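Long-range contact in Serine/threonine-protein kinase-like protein ACR4 (Arabidopsis thaliana, PDB 7A0J), which acts as a membrane receptor kinase that, with the peptide CLE40, controls formative cell divisions in the root meristem: residues A[1-13]-A[50-62]. Numbering follows the deposited sequence. Where two conformers were deposited one is given.
Sequences LGSMSSIAISYGE and GLTGGDGFMCGLL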
# COMPACT_ATOMS: atom_id res chain seq x y z
N LEU A 1 4.01 3.90 1.29
CA LEU A 1 4.53 2.52 1.04
C LEU A 1 3.36 1.57 0.80
O LEU A 1 2.23 1.90 1.21
CB LEU A 1 5.35 2.05 2.25
CG LEU A 1 6.72 2.70 2.45
CD1 LEU A 1 7.36 2.20 3.74
CD2 LEU A 1 7.64 2.43 1.26
N GLY A 2 3.62 0.43 0.16
CA GLY A 2 2.73 -0.75 0.15
C GLY A 2 1.70 -0.71 -0.97
O GLY A 2 1.92 -0.01 -1.98
N SER A 3 0.60 -1.45 -0.78
CA SER A 3 -0.41 -1.78 -1.81
C SER A 3 -1.67 -0.94 -1.61
O SER A 3 -1.86 -0.41 -0.50
CB SER A 3 -0.74 -3.25 -1.77
OG SER A 3 0.45 -4.03 -1.68
N MET A 4 -2.51 -0.85 -2.64
CA MET A 4 -3.86 -0.25 -2.54
C MET A 4 -4.67 -1.05 -1.52
O MET A 4 -4.58 -2.29 -1.53
CB MET A 4 -4.60 -0.24 -3.88
CG MET A 4 -5.81 0.66 -3.87
SD MET A 4 -6.53 0.90 -5.51
CE MET A 4 -7.20 -0.74 -5.82
N SER A 5 -5.43 -0.36 -0.66
CA SER A 5 -6.18 -0.96 0.47
C SER A 5 -7.35 -0.05 0.85
O SER A 5 -7.41 1.09 0.35
CB SER A 5 -5.25 -1.21 1.62
OG SER A 5 -5.94 -1.75 2.74
N SER A 6 -8.25 -0.55 1.70
CA SER A 6 -9.38 0.22 2.29
C SER A 6 -8.84 1.15 3.38
O SER A 6 -9.59 2.06 3.78
CB SER A 6 -10.46 -0.70 2.82
OG SER A 6 -10.03 -1.37 4.00
N ILE A 7 -7.60 0.92 3.84
CA ILE A 7 -6.88 1.78 4.82
C ILE A 7 -5.46 2.06 4.29
O ILE A 7 -4.91 1.20 3.59
CB ILE A 7 -6.87 1.12 6.22
CG1 ILE A 7 -6.19 -0.25 6.21
CG2 ILE A 7 -8.29 1.05 6.77
CD1 ILE A 7 -5.95 -0.83 7.58
N ALA A 8 -4.91 3.23 4.62
CA ALA A 8 -3.59 3.70 4.15
C ALA A 8 -3.00 4.69 5.16
O ALA A 8 -3.78 5.28 5.94
CB ALA A 8 -3.72 4.32 2.78
N ILE A 9 -1.68 4.86 5.14
CA ILE A 9 -0.92 5.73 6.09
C ILE A 9 -0.01 6.67 5.30
O ILE A 9 0.69 6.19 4.38
CB ILE A 9 -0.13 4.88 7.10
CG1 ILE A 9 -1.06 4.21 8.12
CG2 ILE A 9 0.95 5.70 7.78
CD1 ILE A 9 -0.36 3.28 9.09
N SER A 10 -0.04 7.95 5.67
CA SER A 10 0.94 8.98 5.23
C SER A 10 1.90 9.28 6.38
O SER A 10 1.47 9.13 7.55
CB SER A 10 0.24 10.22 4.75
OG SER A 10 -0.55 9.94 3.61
N TYR A 11 3.13 9.66 6.06
CA TYR A 11 4.26 9.81 7.02
C TYR A 11 5.20 10.92 6.55
O TYR A 11 4.92 11.54 5.50
CB TYR A 11 4.99 8.46 7.15
CG TYR A 11 5.27 7.79 5.83
CD1 TYR A 11 4.34 6.95 5.25
CD2 TYR A 11 6.45 8.02 5.15
CE1 TYR A 11 4.58 6.33 4.03
CE2 TYR A 11 6.71 7.41 3.93
CZ TYR A 11 5.77 6.57 3.37
OH TYR A 11 6.01 5.97 2.17
N GLY A 12 6.26 11.18 7.32
CA GLY A 12 7.29 12.19 7.02
C GLY A 12 7.22 13.38 7.97
O GLY A 12 6.43 13.32 8.93
N GLU A 13 8.01 14.42 7.69
CA GLU A 13 8.20 15.61 8.56
C GLU A 13 6.89 16.41 8.66
O GLU A 13 6.72 17.11 9.68
CB GLU A 13 9.33 16.49 8.03
CG GLU A 13 10.70 15.84 8.17
CD GLU A 13 11.86 16.75 7.80
OE1 GLU A 13 11.75 17.48 6.80
OE2 GLU A 13 12.88 16.74 8.53
N GLY A 50 -10.03 2.47 -3.27
CA GLY A 50 -8.76 2.11 -2.63
C GLY A 50 -7.94 3.33 -2.25
O GLY A 50 -8.15 4.40 -2.86
N LEU A 51 -7.05 3.18 -1.26
CA LEU A 51 -6.17 4.26 -0.74
C LEU A 51 -4.73 3.75 -0.66
O LEU A 51 -4.53 2.53 -0.47
CB LEU A 51 -6.67 4.69 0.65
CG LEU A 51 -8.08 5.28 0.69
CD1 LEU A 51 -8.58 5.35 2.13
CD2 LEU A 51 -8.11 6.65 0.05
N THR A 52 -3.76 4.66 -0.79
CA THR A 52 -2.30 4.41 -0.64
C THR A 52 -1.62 5.74 -0.29
O THR A 52 -1.92 6.75 -0.95
CB THR A 52 -1.73 3.74 -1.90
OG1 THR A 52 -0.36 3.43 -1.65
CG2 THR A 52 -1.85 4.59 -3.14
N GLY A 53 -0.74 5.73 0.72
CA GLY A 53 -0.10 6.94 1.27
C GLY A 53 1.40 6.92 1.10
O GLY A 53 1.99 5.82 1.01
N GLY A 54 2.01 8.11 1.05
CA GLY A 54 3.47 8.31 0.96
C GLY A 54 3.93 9.40 1.90
O GLY A 54 3.21 9.67 2.89
N ASP A 55 5.07 10.01 1.61
CA ASP A 55 5.66 11.12 2.41
C ASP A 55 4.96 12.43 2.03
O ASP A 55 5.25 12.96 0.94
CB ASP A 55 7.17 11.20 2.22
CG ASP A 55 7.86 12.11 3.23
OD1 ASP A 55 7.25 13.12 3.63
OD2 ASP A 55 9.00 11.79 3.61
N GLY A 56 4.07 12.92 2.90
CA GLY A 56 3.42 14.24 2.78
C GLY A 56 2.12 14.20 1.98
O GLY A 56 1.51 15.27 1.81
N PHE A 57 1.68 13.02 1.52
CA PHE A 57 0.48 12.90 0.64
C PHE A 57 -0.24 11.58 0.87
O PHE A 57 0.40 10.56 1.18
CB PHE A 57 0.88 13.07 -0.83
CG PHE A 57 1.76 11.97 -1.36
CD1 PHE A 57 3.14 12.07 -1.31
CD2 PHE A 57 1.21 10.83 -1.93
CE1 PHE A 57 3.95 11.05 -1.80
CE2 PHE A 57 2.01 9.81 -2.42
CZ PHE A 57 3.38 9.93 -2.36
N MET A 58 -1.57 11.62 0.73
CA MET A 58 -2.48 10.45 0.64
C MET A 58 -3.04 10.43 -0.79
O MET A 58 -3.34 11.52 -1.31
CB MET A 58 -3.62 10.58 1.66
CG MET A 58 -4.63 9.45 1.61
SD MET A 58 -3.90 7.81 1.84
CE MET A 58 -3.24 7.93 3.50
N CYS A 59 -3.13 9.24 -1.40
CA CYS A 59 -3.77 9.07 -2.74
C CYS A 59 -4.85 7.99 -2.65
O CYS A 59 -4.79 7.15 -1.74
CB CYS A 59 -2.78 8.71 -3.84
SG CYS A 59 -1.36 9.83 -3.95
N GLY A 60 -5.81 8.06 -3.58
CA GLY A 60 -6.90 7.08 -3.73
C GLY A 60 -7.24 6.87 -5.19
O GLY A 60 -6.96 7.77 -6.00
N LEU A 61 -7.81 5.71 -5.51
CA LEU A 61 -8.41 5.42 -6.83
C LEU A 61 -9.88 5.86 -6.78
O LEU A 61 -10.64 5.26 -6.01
CB LEU A 61 -8.28 3.93 -7.14
CG LEU A 61 -8.80 3.48 -8.50
CD1 LEU A 61 -8.19 4.30 -9.63
CD2 LEU A 61 -8.53 1.99 -8.72
N LEU A 62 -10.23 6.90 -7.55
CA LEU A 62 -11.61 7.47 -7.61
C LEU A 62 -12.57 6.40 -8.16
O LEU A 62 -12.22 5.75 -9.15
CB LEU A 62 -11.61 8.72 -8.50
CG LEU A 62 -10.95 9.96 -7.91
CD1 LEU A 62 -10.73 11.02 -8.98
CD2 LEU A 62 -11.78 10.52 -6.76
O HOH W 1 -0.33 3.38 2.77
O HOH W 2 -0.33 1.69 0.42
O HOH W 3 9.84 13.48 5.57
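Inner strands of two neighbouring blades of the extracellular beta-propeller, 7-10 of the first and 50-53 of the second, run side by side at 20°; direct backbone hydrogen bonds flank the pairing. At one end Ser5 and Leu51 exchange two bonds (Leu51 N to Ser5 O 2.7 Å), and Met4 lays CG on Gly50 CA (3.5 Å), where a side chain would clash. Between the ends, Ala8 CB rests on Met58 SD at 3.6 Å, with Leu51 CB beside it, while a water accepts from Ile9 N and Gly53 N. In the conformer given, Ser10 OG donates to Phe57 O (2.7 Å) from above the carbonyl plane; Gly54 N shares that oxygen. At the far end Tyr11 N binds Gly54 O and Gly56 N binds Tyr11 O. With CG between the backbone N and the carbonyl carbon (chi1 46°), the Tyr11 ring lies over the Gly54-Asp55 peptide, Gly54 O 3.7 Å above the ring plane, over the ring centre. Its OH accepts from Leu1 N (3.0 Å) and is also hydrogen-bonded to Asp98 OD1. An alanine here is likely to bare this peptide and leave Leu1 N and Asp98 without the hydroxyl. Strand 17-21 pairs with 7-10 and 57-62 with 50-53, while Ile7 and Ile9 pack on strands 274-277 and 281-285 of the last blade.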